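Local coordinates for envelope polyprotein (Puumala orthohantavirus, PDB 5FXU) that forms, as the Gn envelope glycoprotein, part of the antigenic surface of the hantavirus particle and probably takes part in entry into host cells, at residues T61-S66 against Q80-E85; I135-C140 against V151-T156; T188-C193 against T346-L351; A197-T202 against K316-Y321. All coordinates share one frame; numbering follows the deposited sequence.

Interaction 1 (T61-S66 against Q80-E85)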
loop_
_atom_site.group_PDB
_atom_site.type_symbol
_atom_site.label_atom_id
_atom_site.label_comp_id
_atom_site.label_asym_id
_atom_site.label_seq_id
_atom_site.Cartn_x
_atom_site.Cartn_y
_atom_site.Cartn_z
ATOM N N THR A 61 -3.839 -4.285 19.951
ATOM C CA THR A 61 -3.277 -5.635 20.166
ATOM C C THR A 61 -4.290 -6.528 20.907
ATOM O O THR A 61 -5.172 -6.028 21.572
ATOM C CB THR A 61 -1.978 -5.554 21.007
ATOM O OG1 THR A 61 -2.218 -4.812 22.210
ATOM C CG2 THR A 61 -0.918 -4.858 20.256
ATOM N N TRP A 62 -4.154 -7.840 20.799
ATOM C CA TRP A 62 -5.029 -8.755 21.526
ATOM C C TRP A 62 -4.227 -9.760 22.353
ATOM O O TRP A 62 -3.105 -10.087 21.975
ATOM C CB TRP A 62 -5.976 -9.467 20.556
ATOM C CG TRP A 62 -5.398 -10.605 19.746
ATOM C CD1 TRP A 62 -4.846 -10.529 18.508
ATOM C CD2 TRP A 62 -5.384 -11.990 20.103
ATOM N NE1 TRP A 62 -4.450 -11.764 18.090
ATOM C CE2 TRP A 62 -4.788 -12.687 19.037
ATOM C CE3 TRP A 62 -5.799 -12.703 21.228
ATOM C CZ2 TRP A 62 -4.587 -14.081 19.061
ATOM C CZ3 TRP A 62 -5.627 -14.096 21.250
ATOM C CH2 TRP A 62 -5.029 -14.767 20.168
ATOM N N GLU A 63 -4.828 -10.229 23.466
ATOM C CA GLU A 63 -4.286 -11.284 24.323
ATOM C C GLU A 63 -5.386 -12.282 24.648
ATOM O O GLU A 63 -6.527 -11.899 24.805
ATOM C CB GLU A 63 -3.751 -10.714 25.645
ATOM C CG GLU A 63 -2.699 -9.635 25.466
ATOM C CD GLU A 63 -1.957 -9.224 26.749
ATOM O OE1 GLU A 63 -2.515 -9.316 27.875
ATOM O OE2 GLU A 63 -0.787 -8.784 26.614
ATOM N N MET A 64 -5.043 -13.555 24.764
ATOM C CA MET A 64 -5.974 -14.513 25.309
ATOM C C MET A 64 -6.319 -14.200 26.788
ATOM O O MET A 64 -5.460 -13.801 27.578
ATOM C CB MET A 64 -5.444 -15.942 25.194
ATOM C CG MET A 64 -6.435 -16.941 25.771
ATOM S SD MET A 64 -6.025 -18.657 25.486
ATOM C CE MET A 64 -7.298 -19.377 26.499
ATOM N N LYS A 65 -7.585 -14.402 27.128
ATOM C CA LYS A 65 -8.110 -14.216 28.471
ATOM C C LYS A 65 -9.095 -15.335 28.804
ATOM O O LYS A 65 -9.635 -15.966 27.917
ATOM C CB LYS A 65 -8.815 -12.866 28.557
ATOM C CG LYS A 65 -9.132 -12.416 29.969
ATOM C CD LYS A 65 -9.008 -10.903 30.139
ATOM C CE LYS A 65 -9.114 -10.473 31.606
ATOM N NZ LYS A 65 -10.514 -10.558 32.128
ATOM N N SER A 66 -9.303 -15.593 30.092
ATOM C CA SER A 66 -10.410 -16.455 30.553
ATOM C C SER A 66 -10.819 -16.093 31.965
ATOM O O SER A 66 -10.066 -16.403 32.892
ATOM C CB SER A 66 -9.976 -17.918 30.515
ATOM O OG SER A 66 -9.857 -18.340 29.170
ATOM N N GLN A 80 -8.842 -10.219 25.379
ATOM C CA GLN A 80 -8.659 -8.913 25.900
ATOM C C GLN A 80 -7.915 -8.155 24.818
ATOM O O GLN A 80 -6.857 -8.607 24.359
ATOM C CB GLN A 80 -7.820 -8.996 27.146
ATOM C CG GLN A 80 -7.813 -7.729 27.971
ATOM C CD GLN A 80 -6.723 -7.788 28.994
ATOM O OE1 GLN A 80 -5.543 -8.024 28.651
ATOM N NE2 GLN A 80 -7.083 -7.590 30.241
ATOM N N THR A 81 -8.483 -7.034 24.377
ATOM C CA THR A 81 -7.771 -6.129 23.498
ATOM C C THR A 81 -7.364 -4.888 24.249
ATOM O O THR A 81 -7.903 -4.588 25.287
ATOM C CB THR A 81 -8.597 -5.716 22.295
ATOM O OG1 THR A 81 -9.650 -4.862 22.722
ATOM C CG2 THR A 81 -9.159 -6.924 21.573
ATOM N N LYS A 82 -6.364 -4.189 23.747
ATOM C CA LYS A 82 -6.039 -2.880 24.278
ATOM C C LYS A 82 -5.417 -2.011 23.192
ATOM O O LYS A 82 -5.009 -2.527 22.138
ATOM C CB LYS A 82 -5.110 -3.007 25.473
ATOM C CG LYS A 82 -3.713 -3.480 25.151
ATOM C CD LYS A 82 -2.843 -3.503 26.397
ATOM C CE LYS A 82 -1.594 -4.384 26.197
ATOM N NZ LYS A 82 -0.894 -4.757 27.467
ATOM N N SER A 83 -5.331 -0.712 23.470
ATOM C CA SER A 83 -4.733 0.210 22.537
ATOM C C SER A 83 -4.028 1.383 23.188
ATOM O O SER A 83 -4.320 1.722 24.306
ATOM C CB SER A 83 -5.775 0.699 21.512
ATOM O OG SER A 83 -6.991 1.082 22.106
ATOM N N SER A 84 -3.078 1.969 22.451
ATOM C CA SER A 84 -2.370 3.178 22.843
ATOM C C SER A 84 -1.829 3.923 21.626
ATOM O O SER A 84 -1.723 3.365 20.536
ATOM C CB SER A 84 -1.227 2.833 23.787
ATOM O OG SER A 84 -0.334 1.901 23.212
ATOM N N GLU A 85 -1.491 5.195 21.820
ATOM C CA GLU A 85 -0.932 6.025 20.752
ATOM C C GLU A 85 0.580 6.014 20.819
ATOM O O GLU A 85 1.156 6.232 21.872
ATOM C CB GLU A 85 -1.480 7.448 20.810
ATOM C CG GLU A 85 -2.838 7.566 20.125
ATOM C CD GLU A 85 -3.918 6.763 20.841
ATOM O OE1 GLU A 85 -4.264 7.146 21.978
ATOM O OE2 GLU A 85 -4.431 5.767 20.273
#

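Interaction 2 (I135-C140 against V151-T156)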
loop_
_atom_site.group_PDB
_atom_site.type_symbol
_atom_site.label_atom_id
_atom_site.label_comp_id
_atom_site.label_asym_id
_atom_site.label_seq_id
_atom_site.Cartn_x
_atom_site.Cartn_y
_atom_site.Cartn_z
ATOM N N ILE A 135 19.780 4.445 -15.481
ATOM C CA ILE A 135 21.017 4.863 -16.147
ATOM C C ILE A 135 22.145 4.951 -15.120
ATOM O O ILE A 135 23.273 4.545 -15.410
ATOM C CB ILE A 135 20.834 6.211 -16.898
ATOM C CG1 ILE A 135 19.812 6.041 -18.013
ATOM C CG2 ILE A 135 22.155 6.701 -17.492
ATOM C CD1 ILE A 135 19.189 7.342 -18.454
ATOM N N THR A 136 21.848 5.478 -13.932
ATOM C CA THR A 136 22.879 5.748 -12.955
ATOM C C THR A 136 23.316 4.561 -12.125
ATOM O O THR A 136 24.360 4.644 -11.462
ATOM C CB THR A 136 22.452 6.834 -11.950
ATOM O OG1 THR A 136 21.299 6.417 -11.212
ATOM C CG2 THR A 136 22.190 8.140 -12.666
ATOM N N THR A 137 22.532 3.492 -12.112
ATOM C CA THR A 137 22.629 2.487 -11.031
ATOM C C THR A 137 22.387 1.059 -11.537
ATOM O O THR A 137 21.362 0.805 -12.188
ATOM C CB THR A 137 21.619 2.825 -9.901
ATOM O OG1 THR A 137 21.764 4.203 -9.523
ATOM C CG2 THR A 137 21.865 1.967 -8.660
ATOM N N LYS A 138 23.339 0.162 -11.249
ATOM C CA LYS A 138 23.201 -1.281 -11.492
ATOM C C LYS A 138 22.740 -2.012 -10.208
ATOM O O LYS A 138 21.859 -2.858 -10.250
ATOM C CB LYS A 138 24.522 -1.894 -11.979
ATOM C CG LYS A 138 24.492 -3.398 -12.298
ATOM C CD LYS A 138 23.650 -3.743 -13.538
ATOM C CE LYS A 138 23.359 -5.252 -13.664
ATOM N NZ LYS A 138 22.120 -5.720 -12.932
ATOM N N SER A 139 23.366 -1.696 -9.092
ATOM C CA SER A 139 22.949 -2.229 -7.813
ATOM C C SER A 139 23.367 -1.323 -6.690
ATOM O O SER A 139 24.319 -0.565 -6.815
ATOM C CB SER A 139 23.502 -3.646 -7.590
ATOM O OG SER A 139 24.905 -3.702 -7.760
ATOM N N CYS A 140 22.639 -1.401 -5.589
ATOM C CA CYS A 140 22.984 -0.655 -4.394
ATOM C C CYS A 140 22.303 -1.306 -3.193
ATOM O O CYS A 140 21.648 -2.334 -3.343
ATOM C CB CYS A 140 22.635 0.824 -4.557
ATOM S SG CYS A 140 20.893 1.150 -4.868
ATOM N N VAL A 151 19.358 -4.018 -3.953
ATOM C CA VAL A 151 18.552 -3.514 -5.050
ATOM C C VAL A 151 19.304 -3.834 -6.319
ATOM O O VAL A 151 20.456 -3.453 -6.440
ATOM C CB VAL A 151 18.308 -2.001 -4.953
ATOM C CG1 VAL A 151 17.352 -1.549 -6.055
ATOM C CG2 VAL A 151 17.719 -1.621 -3.598
ATOM N N ASN A 152 18.663 -4.537 -7.249
ATOM C CA ASN A 152 19.254 -4.899 -8.535
ATOM C C ASN A 152 18.436 -4.293 -9.650
ATOM O O ASN A 152 17.242 -4.593 -9.794
ATOM C CB ASN A 152 19.309 -6.408 -8.728
ATOM C CG ASN A 152 20.319 -7.073 -7.810
ATOM O OD1 ASN A 152 21.451 -6.608 -7.658
ATOM N ND2 ASN A 152 19.919 -8.186 -7.204
ATOM N N TYR A 153 19.084 -3.447 -10.445
ATOM C CA TYR A 153 18.442 -2.846 -11.606
ATOM C C TYR A 153 18.831 -3.721 -12.769
ATOM O O TYR A 153 20.009 -3.939 -12.996
ATOM C CB TYR A 153 18.906 -1.416 -11.788
ATOM C CG TYR A 153 18.433 -0.503 -10.676
ATOM C CD1 TYR A 153 19.104 -0.450 -9.465
ATOM C CD2 TYR A 153 17.339 0.345 -10.853
ATOM C CE1 TYR A 153 18.691 0.402 -8.453
ATOM C CE2 TYR A 153 16.920 1.192 -9.834
ATOM C CZ TYR A 153 17.595 1.215 -8.641
ATOM O OH TYR A 153 17.183 2.035 -7.609
ATOM N N GLU A 154 17.838 -4.248 -13.471
ATOM C CA GLU A 154 18.055 -5.231 -14.523
ATOM C C GLU A 154 17.325 -4.790 -15.776
ATOM O O GLU A 154 16.164 -4.376 -15.695
ATOM C CB GLU A 154 17.534 -6.585 -14.047
ATOM C CG GLU A 154 18.320 -7.801 -14.548
ATOM C CD GLU A 154 18.568 -8.846 -13.454
ATOM O OE1 GLU A 154 17.625 -9.152 -12.680
ATOM O OE2 GLU A 154 19.722 -9.330 -13.362
ATOM N N LYS A 155 18.009 -4.857 -16.920
ATOM C CA LYS A 155 17.456 -4.356 -18.177
ATOM C C LYS A 155 16.510 -5.400 -18.763
ATOM O O LYS A 155 16.755 -6.602 -18.677
ATOM C CB LYS A 155 18.522 -3.900 -19.192
ATOM C CG LYS A 155 19.776 -3.202 -18.652
ATOM C CD LYS A 155 19.462 -2.028 -17.711
ATOM C CE LYS A 155 20.703 -1.511 -16.966
ATOM N NZ LYS A 155 20.412 -1.018 -15.583
ATOM N N THR A 156 15.393 -4.930 -19.314
ATOM C CA THR A 156 14.295 -5.817 -19.696
ATOM C C THR A 156 14.609 -6.614 -20.974
ATOM O O THR A 156 15.216 -6.101 -21.915
ATOM C CB THR A 156 12.941 -5.057 -19.812
ATOM O OG1 THR A 156 11.881 -5.981 -20.030
ATOM C CG2 THR A 156 12.929 -4.046 -20.932
#

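Interaction 3 (T188-C193 against T346-L351)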
loop_
_atom_site.group_PDB
_atom_site.type_symbol
_atom_site.label_atom_id
_atom_site.label_comp_id
_atom_site.label_asym_id
_atom_site.label_seq_id
_atom_site.Cartn_x
_atom_site.Cartn_y
_atom_site.Cartn_z
ATOM N N THR A 188 -2.594 -9.957 -17.403
ATOM C CA THR A 188 -2.802 -9.594 -16.003
ATOM C C THR A 188 -1.527 -9.016 -15.392
ATOM O O THR A 188 -0.510 -9.682 -15.418
ATOM C CB THR A 188 -3.284 -10.819 -15.239
ATOM O OG1 THR A 188 -4.615 -11.105 -15.679
ATOM C CG2 THR A 188 -3.301 -10.584 -13.777
ATOM N N VAL A 189 -1.594 -7.787 -14.868
ATOM C CA VAL A 189 -0.417 -7.111 -14.312
ATOM C C VAL A 189 -0.617 -6.739 -12.840
ATOM O O VAL A 189 -1.736 -6.534 -12.377
ATOM C CB VAL A 189 0.006 -5.836 -15.094
ATOM C CG1 VAL A 189 0.269 -6.172 -16.545
ATOM C CG2 VAL A 189 -1.041 -4.744 -15.025
ATOM N N MET A 190 0.496 -6.616 -12.142
ATOM C CA MET A 190 0.516 -6.179 -10.759
ATOM C C MET A 190 0.233 -4.688 -10.656
ATOM O O MET A 190 0.678 -3.895 -11.484
ATOM C CB MET A 190 1.860 -6.503 -10.121
ATOM C CG MET A 190 1.954 -6.117 -8.649
ATOM S SD MET A 190 3.467 -6.655 -7.770
ATOM C CE MET A 190 3.095 -8.386 -7.565
ATOM N N VAL A 191 -0.515 -4.324 -9.620
ATOM C CA VAL A 191 -0.745 -2.940 -9.264
ATOM C C VAL A 191 -0.399 -2.789 -7.801
ATOM O O VAL A 191 -0.811 -3.619 -6.988
ATOM C CB VAL A 191 -2.197 -2.504 -9.506
ATOM C CG1 VAL A 191 -2.354 -1.011 -9.270
ATOM C CG2 VAL A 191 -2.563 -2.712 -10.952
ATOM N N ARG A 192 0.377 -1.755 -7.494
ATOM C CA ARG A 192 0.718 -1.378 -6.113
ATOM C C ARG A 192 0.275 0.043 -5.821
ATOM O O ARG A 192 0.605 0.944 -6.569
ATOM C CB ARG A 192 2.224 -1.506 -5.857
ATOM C CG ARG A 192 2.654 -2.939 -5.666
ATOM C CD ARG A 192 4.087 -3.330 -5.939
ATOM N NE ARG A 192 4.558 -3.345 -7.319
ATOM C CZ ARG A 192 5.727 -3.841 -7.699
ATOM N NH1 ARG A 192 6.555 -4.396 -6.816
ATOM N NH2 ARG A 192 6.059 -3.797 -8.980
ATOM N N CYS A 193 -0.477 0.200 -4.731
ATOM C CA CYS A 193 -1.164 1.431 -4.387
ATOM C C CYS A 193 -0.878 1.879 -2.962
ATOM O O CYS A 193 -0.783 1.054 -2.071
ATOM C CB CYS A 193 -2.679 1.231 -4.483
ATOM S SG CYS A 193 -3.282 0.734 -6.089
ATOM N N THR A 346 -1.808 -4.355 -2.765
ATOM C CA THR A 346 -1.172 -5.015 -3.881
ATOM C C THR A 346 -2.180 -6.003 -4.463
ATOM O O THR A 346 -2.770 -6.819 -3.745
ATOM C CB THR A 346 0.143 -5.716 -3.449
ATOM O OG1 THR A 346 1.045 -4.742 -2.885
ATOM C CG2 THR A 346 0.833 -6.355 -4.630
ATOM N N GLY A 347 -2.397 -5.898 -5.773
ATOM C CA GLY A 347 -3.275 -6.806 -6.493
ATOM C C GLY A 347 -2.959 -6.868 -7.968
ATOM O O GLY A 347 -1.903 -6.437 -8.395
ATOM N N PHE A 348 -3.877 -7.444 -8.734
ATOM C CA PHE A 348 -3.685 -7.695 -10.161
ATOM C C PHE A 348 -4.918 -7.266 -10.939
ATOM O O PHE A 348 -6.037 -7.478 -10.484
ATOM C CB PHE A 348 -3.380 -9.167 -10.407
ATOM C CG PHE A 348 -2.152 -9.642 -9.687
ATOM C CD1 PHE A 348 -2.226 -10.088 -8.371
ATOM C CD2 PHE A 348 -0.910 -9.615 -10.313
ATOM C CE1 PHE A 348 -1.083 -10.518 -7.694
ATOM C CE2 PHE A 348 0.232 -10.055 -9.647
ATOM C CZ PHE A 348 0.150 -10.497 -8.334
ATOM N N ILE A 349 -4.702 -6.643 -12.096
ATOM C CA ILE A 349 -5.783 -6.294 -13.010
ATOM C C ILE A 349 -5.440 -6.724 -14.438
ATOM O O ILE A 349 -4.258 -6.686 -14.845
ATOM C CB ILE A 349 -6.133 -4.785 -12.974
ATOM C CG1 ILE A 349 -4.984 -3.913 -13.504
ATOM C CG2 ILE A 349 -6.520 -4.377 -11.559
ATOM C CD1 ILE A 349 -5.344 -2.455 -13.705
ATOM N N PRO A 350 -6.467 -7.135 -15.208
ATOM C CA PRO A 350 -6.259 -7.434 -16.617
ATOM C C PRO A 350 -6.150 -6.156 -17.445
ATOM O O PRO A 350 -6.957 -5.253 -17.272
ATOM C CB PRO A 350 -7.511 -8.220 -16.981
ATOM C CG PRO A 350 -8.573 -7.681 -16.084
ATOM C CD PRO A 350 -7.871 -7.339 -14.804
ATOM N N LEU A 351 -5.143 -6.072 -18.308
ATOM C CA LEU A 351 -5.014 -4.953 -19.235
ATOM C C LEU A 351 -5.121 -5.413 -20.680
ATOM O O LEU A 351 -4.524 -6.416 -21.054
ATOM C CB LEU A 351 -3.668 -4.252 -19.081
ATOM C CG LEU A 351 -3.401 -3.486 -17.794
ATOM C CD1 LEU A 351 -1.972 -2.986 -17.647
ATOM C CD2 LEU A 351 -4.348 -2.316 -17.676
#

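Interaction 4 (A197-T202 against K316-Y321)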
loop_
_atom_site.group_PDB
_atom_site.type_symbol
_atom_site.label_atom_id
_atom_site.label_comp_id
_atom_site.label_asym_id
_atom_site.label_seq_id
_atom_site.Cartn_x
_atom_site.Cartn_y
_atom_site.Cartn_z
ATOM N N ALA A 197 -3.670 10.693 2.452
ATOM C CA ALA A 197 -4.639 11.562 3.117
ATOM C C ALA A 197 -4.636 12.955 2.497
ATOM O O ALA A 197 -3.598 13.621 2.428
ATOM C CB ALA A 197 -4.313 11.673 4.579
ATOM N N LYS A 198 -5.811 13.390 2.059
ATOM C CA LYS A 198 -5.978 14.666 1.395
ATOM C C LYS A 198 -7.410 15.181 1.587
ATOM O O LYS A 198 -8.377 14.617 1.075
ATOM C CB LYS A 198 -5.631 14.533 -0.093
ATOM C CG LYS A 198 -5.770 15.803 -0.932
ATOM C CD LYS A 198 -4.796 16.876 -0.467
ATOM C CE LYS A 198 -4.841 18.150 -1.315
ATOM N NZ LYS A 198 -6.074 18.980 -1.246
ATOM N N LYS A 199 -7.516 16.285 2.313
ATOM C CA LYS A 199 -8.785 16.933 2.633
ATOM C C LYS A 199 -9.110 18.058 1.630
ATOM O O LYS A 199 -8.190 18.661 1.070
ATOM C CB LYS A 199 -8.668 17.521 4.039
ATOM C CG LYS A 199 -9.728 17.055 4.993
ATOM C CD LYS A 199 -9.428 17.462 6.422
ATOM C CE LYS A 199 -10.699 17.906 7.106
ATOM N NZ LYS A 199 -10.424 18.157 8.535
ATOM N N VAL A 200 -10.400 18.295 1.373
ATOM C CA VAL A 200 -10.871 19.566 0.774
ATOM C C VAL A 200 -11.835 20.217 1.767
ATOM O O VAL A 200 -12.341 19.554 2.680
ATOM C CB VAL A 200 -11.540 19.431 -0.633
ATOM C CG1 VAL A 200 -10.512 19.077 -1.693
ATOM C CG2 VAL A 200 -12.676 18.415 -0.653
ATOM N N SER A 201 -12.066 21.520 1.615
ATOM C CA SER A 201 -12.965 22.273 2.526
ATOM C C SER A 201 -14.454 21.920 2.383
ATOM O O SER A 201 -15.176 21.879 3.379
ATOM C CB SER A 201 -12.781 23.777 2.321
ATOM O OG SER A 201 -12.591 24.072 0.947
ATOM N N THR A 202 -14.885 21.636 1.153
ATOM C CA THR A 202 -16.300 21.601 0.774
ATOM C C THR A 202 -16.618 20.378 -0.080
ATOM O O THR A 202 -15.895 20.108 -1.051
ATOM C CB THR A 202 -16.636 22.832 -0.115
ATOM O OG1 THR A 202 -15.960 23.996 0.375
ATOM C CG2 THR A 202 -18.138 23.087 -0.177
ATOM N N LYS A 316 -13.380 8.785 10.198
ATOM C CA LYS A 316 -12.902 10.143 10.518
ATOM C C LYS A 316 -12.256 10.836 9.335
ATOM O O LYS A 316 -11.318 10.302 8.735
ATOM C CB LYS A 316 -11.926 10.114 11.706
ATOM C CG LYS A 316 -12.523 9.588 13.008
ATOM C CD LYS A 316 -13.716 10.405 13.459
ATOM C CE LYS A 316 -14.174 9.963 14.836
ATOM N NZ LYS A 316 -15.332 10.792 15.275
ATOM N N ASP A 317 -12.772 12.031 9.029
ATOM C CA ASP A 317 -12.169 12.950 8.054
ATOM C C ASP A 317 -10.667 13.079 8.237
ATOM O O ASP A 317 -9.888 12.879 7.298
ATOM C CB ASP A 317 -12.782 14.357 8.162
ATOM C CG ASP A 317 -14.179 14.463 7.529
ATOM O OD1 ASP A 317 -15.156 14.027 8.190
ATOM O OD2 ASP A 317 -14.305 14.990 6.388
ATOM N N ASP A 318 -10.289 13.434 9.463
ATOM C CA ASP A 318 -8.897 13.458 9.898
ATOM C C ASP A 318 -8.479 12.021 10.128
ATOM O O ASP A 318 -9.118 11.336 10.931
ATOM C CB ASP A 318 -8.756 14.214 11.223
ATOM C CG ASP A 318 -9.155 15.676 11.108
ATOM O OD1 ASP A 318 -8.915 16.301 10.039
ATOM O OD2 ASP A 318 -9.701 16.195 12.109
ATOM N N PRO A 319 -7.413 11.569 9.436
ATOM C CA PRO A 319 -7.020 10.165 9.510
ATOM C C PRO A 319 -6.619 9.676 10.918
ATOM O O PRO A 319 -5.851 10.342 11.618
ATOM C CB PRO A 319 -5.829 10.078 8.552
ATOM C CG PRO A 319 -5.294 11.465 8.449
ATOM C CD PRO A 319 -6.455 12.385 8.665
ATOM N N VAL A 320 -7.199 8.553 11.332
ATOM C CA VAL A 320 -6.763 7.842 12.520
ATOM C C VAL A 320 -6.049 6.600 12.027
ATOM O O VAL A 320 -6.701 5.682 11.533
ATOM C CB VAL A 320 -7.948 7.462 13.408
ATOM C CG1 VAL A 320 -7.489 6.595 14.572
ATOM C CG2 VAL A 320 -8.613 8.714 13.926
ATOM N N TYR A 321 -4.726 6.591 12.153
ATOM C CA TYR A 321 -3.911 5.500 11.644
ATOM C C TYR A 321 -3.821 4.386 12.673
ATOM O O TYR A 321 -3.659 4.643 13.857
ATOM C CB TYR A 321 -2.503 5.989 11.267
ATOM C CG TYR A 321 -2.455 6.900 10.079
ATOM C CD1 TYR A 321 -2.423 6.382 8.807
ATOM C CD2 TYR A 321 -2.424 8.297 10.226
ATOM C CE1 TYR A 321 -2.371 7.209 7.695
ATOM C CE2 TYR A 321 -2.375 9.145 9.121
ATOM C CZ TYR A 321 -2.352 8.588 7.848
ATOM O OH TYR A 321 -2.334 9.379 6.721
#

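Interaction 1 (T61-S66 against Q80-E85)
Lys82 lies across Thr61 on one face of an antiparallel strand pair and reaches on toward Glu63, a neat case of a long basic side chain spanning two positions of the facing strand. From CB the chain enters the crowded position: chi1 is 69°, which sets CG between the backbone N and the carbonyl carbon. CG then lies 3.6 Å from Thr61 OG1. Beyond it the chain runs extended, and CE passes the same hydroxyl oxygen of Thr61. At the tip, NZ stands 4.1 Å from Glu63 OE2, beyond salt-bridge range. Just past the strand end, Lys65 lays its CD against Gln80 CB at 3.7 Å.

Four backbone hydrogen bonds hold the strands together. Thr61 N gives its proton to Lys82 O at 3.0 Å and its O takes that of Lys82 N; Glu63 and Gln80 repeat the pattern, with Glu63 N 2.7 Å from Gln80 O. Between them Trp62 and Thr81 form the non-hydrogen-bonded pair, where Trp62 CB approaches Thr81 CG2. The indole itself leads away to make weak hydrogen bonds from NE1 to Gly326 O and Phe301 O, while Thr81 OG1 bonds to Thr284 O. The strands are neighbours in sequence, a hairpin whose long connecting loop is mostly absent from the model.

The chemistry implies a division of labour: the backbone bonds fix the register, whereas the lysine and glutamate charges, exposed and not in contact, probably add only a modest, solvent-screened attraction.

Interaction 2 (I135-C140 against V151-T156)
Tyr153 and Lys138 grip one another twice at the end of a beta hairpin formed by strands 139-144 and 147-155, and Cys140 packs beside the tyrosine ring. The hairpin illustrates how pairing can carry on past the end of a strand. Cys140 and Val151 make a regular antiparallel hydrogen-bonded pair, with Val151 N 2.9 Å from Cys140 O and a return bond from Cys140 N to Val151 O. At Lys138, which lies just before the strand, half of the expected pattern survives: Tyr153 N donates to Lys138 O at 2.8 Å. The return bond comes from the side chain. Lys138 CG is anti to the backbone N (chi1 -179°), and the chain bends further out to bring NZ 2.8 Å from Tyr153 O, tilted 30° from the carbonyl plane. The ammonium thus takes the part that a backbone N-H would play in a regular pair. Glu154 OE2, not in contact with NZ, probably adds a weak attraction.

The Tyr153 ring is packed on more than one side. Thr137 CB sits 4.0 Å above one face, offset toward the rim, and its CG2 reaches CE1 of the ring at 3.5 Å. The OG1 of Thr137 is taken up by Asn44. Lys138 O lies at the ring edge, in plane, and Ile7, Phe45 and Leu127 also pack on this tyrosine. Cys140 is cross-linked to Cys43, and its sulfur SG, near the ring plane, lies at the edge, 4.3 Å from Tyr153 CE1.

Interaction 3 (T188-C193 against T346-L351)
Val189 presses CG2 against Leu351 CD1 at 3.3 Å, tighter than usual van der Waals contact, at the apolar centre of two paired strands. The two side chains cross at about a right angle. Next along the same face, Val191 CG2 meets Ile349 CG1 at 3.7 Å; Ile349 CG1 occupies the place between its backbone N and carbonyl carbon (chi1 66°). Gly347, paired with Val191, adds no side chain to this face. Helix 249-260 packs on it through Tyr249 and Glu253, while strand 228-234 runs alongside strand 185-197 and adds Val234 to the apolar cluster.

On the other face, Met190 bends at chi3 to bring CE 3.7 Å from Phe348 CZ, and Thr188 CG2 touches Phe348 CB at 3.7 Å. The sulfur of Met190 also rests 3.5 Å above the plane of the Arg192 guanidinium, offset toward its rim. Arg192 itself lies side by side with Thr346, its CG 3.7 Å from Thr346 OG1; NH1 bonds to Ser23 OG and NH2 to Gly235 O.

Between the faces runs the backbone, where Val189 exchanges two hydrogen bonds with Ile349 and Val191 two with Gly347. One face is apolar and buried, the other mixed, partly exposed except at Arg192. The motif is an antiparallel pair of alternating hydrogen-bonded and non-hydrogen-bonded positions, joining strands 185-197 and 340-354 in the Gn head, with helix 249-260 on the apolar face.

Interaction 4 (A197-T202 against K316-Y321)
Lys199 and Asp318 supply the one charged bond between two irregular loops, a worked example of surface segments tied together by little more than a salt bridge and an apolar touch. Lys199 NZ donates to Asp318 OD1 at 2.8 Å. The oxygen is met on its syn side, with the ammonium 30° out of the carboxylate plane, and OD2 stands farther off, so a single oxygen carries the bond. Asp318 CG is anti to its carbonyl carbon (chi1 -63°), although the CB leaves the backbone away from the other loop; the carboxylate end comes back toward the lysine. The lysine chain bends at chi3, and its CD and CE also pass OD1.

Van der Waals contact is slight. Ala197 CB lies 4.0 Å from Pro319 CG, an apolar pair, and the same methyl touches a polar atom, Tyr321 OH, at 3.7 Å. Lys199 CE approaches Asp317 CB at 4.2 Å.

A third group involves neighbours and each loop's own atoms. Lys198 NZ turns back to donate to Lys199 O at 3.2 Å, while Asp317 OD2 forms a salt bridge with Lys207 and a hydrogen bond with Gln227. Val320 and Tyr321 are tied by backbone bonds to Leu313 and Thr58.

With no strand pairing between these segments and both ends of the Lys199-Asp318 salt bridge exposed, the electrostatic attraction is probably screened by water; Gln227, bonded to Val200 N and Asp317 OD2, is a second, indirect link between the loops.

Interactions 3 and 4 are linked by continuous chain: strand 185-197 carries segment 188-193 and runs directly into the loop of interaction 4, their centres 27 Å apart. Strand 310-313, just before residues 316-321, pairs with strand 340-354 of interaction 3. Interaction 4 also comes to about 7 Å (nearest atoms) from interaction 1, and strand 321-323 pairs in parallel with strand 54-64. Interaction 2 is far from interaction 1, its centre 45 Å away on the opposite side of the chain's centre, but its nearest atoms come to about 11 Å from interaction 3. In interaction 1, the side chain of Trp62 is near a bound N-acetylglucosamine.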